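Local coordinates for glycoside hydrolase family 81 (Clostridium thermocellum, PDB 6FOP), which probably hydrolyses beta-1,3-glucans such as laminarin, as an endo-acting glucanase of the cellulosome in its thermophilic host, at residues A[543-549]-A[559-563]. Residues are numbered along the deposited sequence; the frame is centred on the assembly and turned at random.
Sequences FSPSYGH and KYCHE. With NI (nickel (II) ion), chain B.
Phe543 lies against one face of the Tyr560 ring, the two planes near parallel but slid so far that the rings barely overlap. Between the two rings the nearest atoms are Phe543 CD1 and Tyr560 CE1, 3.7 Å apart. Next along the chain, the backbone N of Ser544 donates to the phenol oxygen, a fairly straight bond of 3.0 Å from Ser544 N to Tyr560 OH; Ser544 N comes to the edge of the ring, near its plane, and so fixes the hydroxyl end of the side chain. Ser544 also opens a type I turn closed by Tyr547 N on Ser544 O, and its OG donates to Ser546 OG. The turn delivers Tyr547, whose CG stands anti to its backbone N (chi1 178°), and the ring extends across to the strand 559-561. There Tyr560 meets it T-shaped: the CE1 edge points at the middle of one Tyr547 face, with the planes at 78°. His549 CD2 sits over the rim of the opposite face. The Tyr547 hydroxyl passes 3.4 Å from His562 CB, while its hydrogen-bond partner is Tyr551 O, just beyond the segment. At His549 the contact becomes a face-to-face stack with His562, centroids 3.8 Å apart and planes at 16°; His549 ND1 lies 3.3 Å from His562 CD2. His549 ND1 is hydrogen-bonded to OE2 of Glu605, whose OE1 binds the metal, so His549 probably helps position two first-shell ligands. His562 NE2 binds the nickel ion at 2.1 Å, and His574, Glu601 and Glu605 complete the protein ligands. A small aromatic cluster of Phe543, Tyr547 and Tyr560 thus fastens the loop to its strand and leads, through stacked imidazoles, into a two-histidine, two-carboxylate metal site within the family 81 C-terminal domain.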
loop_
_atom_site.group_PDB
_atom_site.type_symbol
_atom_site.label_atom_id
_atom_site.label_comp_id
_atom_site.label_asym_id
_atom_site.label_seq_id
_atom_site.Cartn_x
_atom_site.Cartn_y
_atom_site.Cartn_z
ATOM N N PHE A 543 -2.338 15.369 10.238
ATOM C CA PHE A 543 -2.050 16.515 9.384
ATOM C C PHE A 543 -1.642 17.714 10.220
ATOM O O PHE A 543 -2.182 17.946 11.300
ATOM C CB PHE A 543 -3.237 16.884 8.493
ATOM C CG PHE A 543 -3.667 15.808 7.521
ATOM C CD1 PHE A 543 -2.855 14.713 7.193
ATOM C CD2 PHE A 543 -4.905 15.901 6.916
ATOM C CE1 PHE A 543 -3.281 13.746 6.295
ATOM C CE2 PHE A 543 -5.318 14.949 5.998
ATOM C CZ PHE A 543 -4.516 13.856 5.717
ATOM N N SER A 544 -0.673 18.460 9.706
ATOM C CA SER A 544 -0.237 19.704 10.335
ATOM C C SER A 544 -1.374 20.726 10.402
ATOM O O SER A 544 -2.170 20.810 9.474
ATOM C CB SER A 544 0.877 20.342 9.501
ATOM O OG SER A 544 1.235 21.619 10.038
ATOM N N PRO A 545 -1.437 21.532 11.477
ATOM C CA PRO A 545 -2.404 22.619 11.470
ATOM C C PRO A 545 -2.249 23.588 10.290
ATOM O O PRO A 545 -3.217 24.248 9.914
ATOM C CB PRO A 545 -2.121 23.338 12.795
ATOM C CG PRO A 545 -1.534 22.305 13.673
ATOM C CD PRO A 545 -0.746 21.405 12.776
ATOM N N SER A 546 -1.046 23.681 9.721
ATOM C CA SER A 546 -0.791 24.554 8.592
ATOM C C SER A 546 -1.265 23.970 7.266
ATOM O O SER A 546 -1.335 24.692 6.294
ATOM C CB SER A 546 0.681 24.905 8.486
ATOM O OG SER A 546 1.446 23.773 8.191
ATOM N N TYR A 547 -1.548 22.662 7.218
ATOM C CA TYR A 547 -2.096 22.040 6.022
ATOM C C TYR A 547 -3.565 22.450 5.950
ATOM O O TYR A 547 -4.303 22.359 6.928
ATOM C CB TYR A 547 -1.899 20.523 6.081
ATOM C CG TYR A 547 -2.466 19.769 4.902
ATOM C CD1 TYR A 547 -1.932 19.927 3.651
ATOM C CD2 TYR A 547 -3.525 18.886 5.055
ATOM C CE1 TYR A 547 -2.419 19.231 2.564
ATOM C CE2 TYR A 547 -4.041 18.190 3.972
ATOM C CZ TYR A 547 -3.486 18.359 2.738
ATOM O OH TYR A 547 -3.971 17.721 1.641
ATOM N N GLY A 548 -3.980 22.916 4.786
ATOM C CA GLY A 548 -5.277 23.578 4.643
ATOM C C GLY A 548 -6.487 22.723 4.294
ATOM O O GLY A 548 -7.472 23.244 3.773
ATOM N N HIS A 549 -6.438 21.434 4.576
ATOM C CA HIS A 549 -7.471 20.493 4.146
ATOM C C HIS A 549 -7.634 19.400 5.189
ATOM O O HIS A 549 -6.695 19.114 5.943
ATOM C CB HIS A 549 -7.085 19.885 2.779
ATOM C CG HIS A 549 -6.697 20.901 1.752
ATOM N ND1 HIS A 549 -7.627 21.517 0.941
ATOM C CD2 HIS A 549 -5.512 21.497 1.481
ATOM C CE1 HIS A 549 -7.027 22.413 0.183
ATOM N NE2 HIS A 549 -5.740 22.424 0.493
ATOM N N LYS A 559 6.279 14.221 1.156
ATOM C CA LYS A 559 5.224 15.238 1.299
ATOM C C LYS A 559 3.877 14.548 1.272
ATOM O O LYS A 559 3.773 13.377 0.922
ATOM C CB LYS A 559 5.292 16.290 0.200
ATOM C CG LYS A 559 4.892 15.814 -1.190
ATOM C CD LYS A 559 4.862 16.972 -2.157
ATOM C CE LYS A 559 4.477 16.531 -3.558
ATOM N NZ LYS A 559 4.509 17.690 -4.494
ATOM N N TYR A 560 2.838 15.297 1.613
ATOM C CA TYR A 560 1.480 14.904 1.234
ATOM C C TYR A 560 0.797 16.146 0.759
ATOM O O TYR A 560 1.176 17.253 1.121
ATOM C CB TYR A 560 0.700 14.222 2.356
ATOM C CG TYR A 560 0.634 14.946 3.669
ATOM C CD1 TYR A 560 -0.354 15.902 3.905
ATOM C CD2 TYR A 560 1.577 14.692 4.669
ATOM C CE1 TYR A 560 -0.401 16.584 5.123
ATOM C CE2 TYR A 560 1.525 15.332 5.891
ATOM C CZ TYR A 560 0.559 16.292 6.123
ATOM O OH TYR A 560 0.521 16.936 7.353
ATOM N N CYS A 561 -0.202 15.977 -0.096
ATOM C CA CYS A 561 -0.803 17.148 -0.711
ATOM C C CYS A 561 -2.203 16.891 -1.225
ATOM O O CYS A 561 -2.681 15.762 -1.263
ATOM C CB CYS A 561 0.074 17.645 -1.845
ATOM S SG CYS A 561 0.231 16.451 -3.182
ATOM N N HIS A 562 -2.853 17.988 -1.578
ATOM C CA HIS A 562 -4.224 18.033 -2.089
ATOM C C HIS A 562 -4.176 18.347 -3.598
ATOM O O HIS A 562 -4.839 19.264 -4.089
ATOM C CB HIS A 562 -4.968 19.076 -1.281
ATOM C CG HIS A 562 -6.455 19.092 -1.457
ATOM N ND1 HIS A 562 -7.089 19.798 -2.459
ATOM C CD2 HIS A 562 -7.433 18.601 -0.670
ATOM C CE1 HIS A 562 -8.398 19.707 -2.304
ATOM N NE2 HIS A 562 -8.634 19.013 -1.210
ATOM N N GLU A 563 -3.383 17.549 -4.296
ATOM C CA GLU A 563 -3.171 17.646 -5.745
ATOM C C GLU A 563 -3.387 16.290 -6.385
ATOM O O GLU A 563 -3.259 15.257 -5.722
ATOM C CB GLU A 563 -1.759 18.162 -6.063
ATOM C CG GLU A 563 -1.462 19.529 -5.500
ATOM C CD GLU A 563 -0.072 20.031 -5.822
ATOM O OE1 GLU A 563 0.899 19.279 -5.649
ATOM O OE2 GLU A 563 0.045 21.198 -6.234
HETATM NI NI NI B . -10.521 19.050 -0.346
#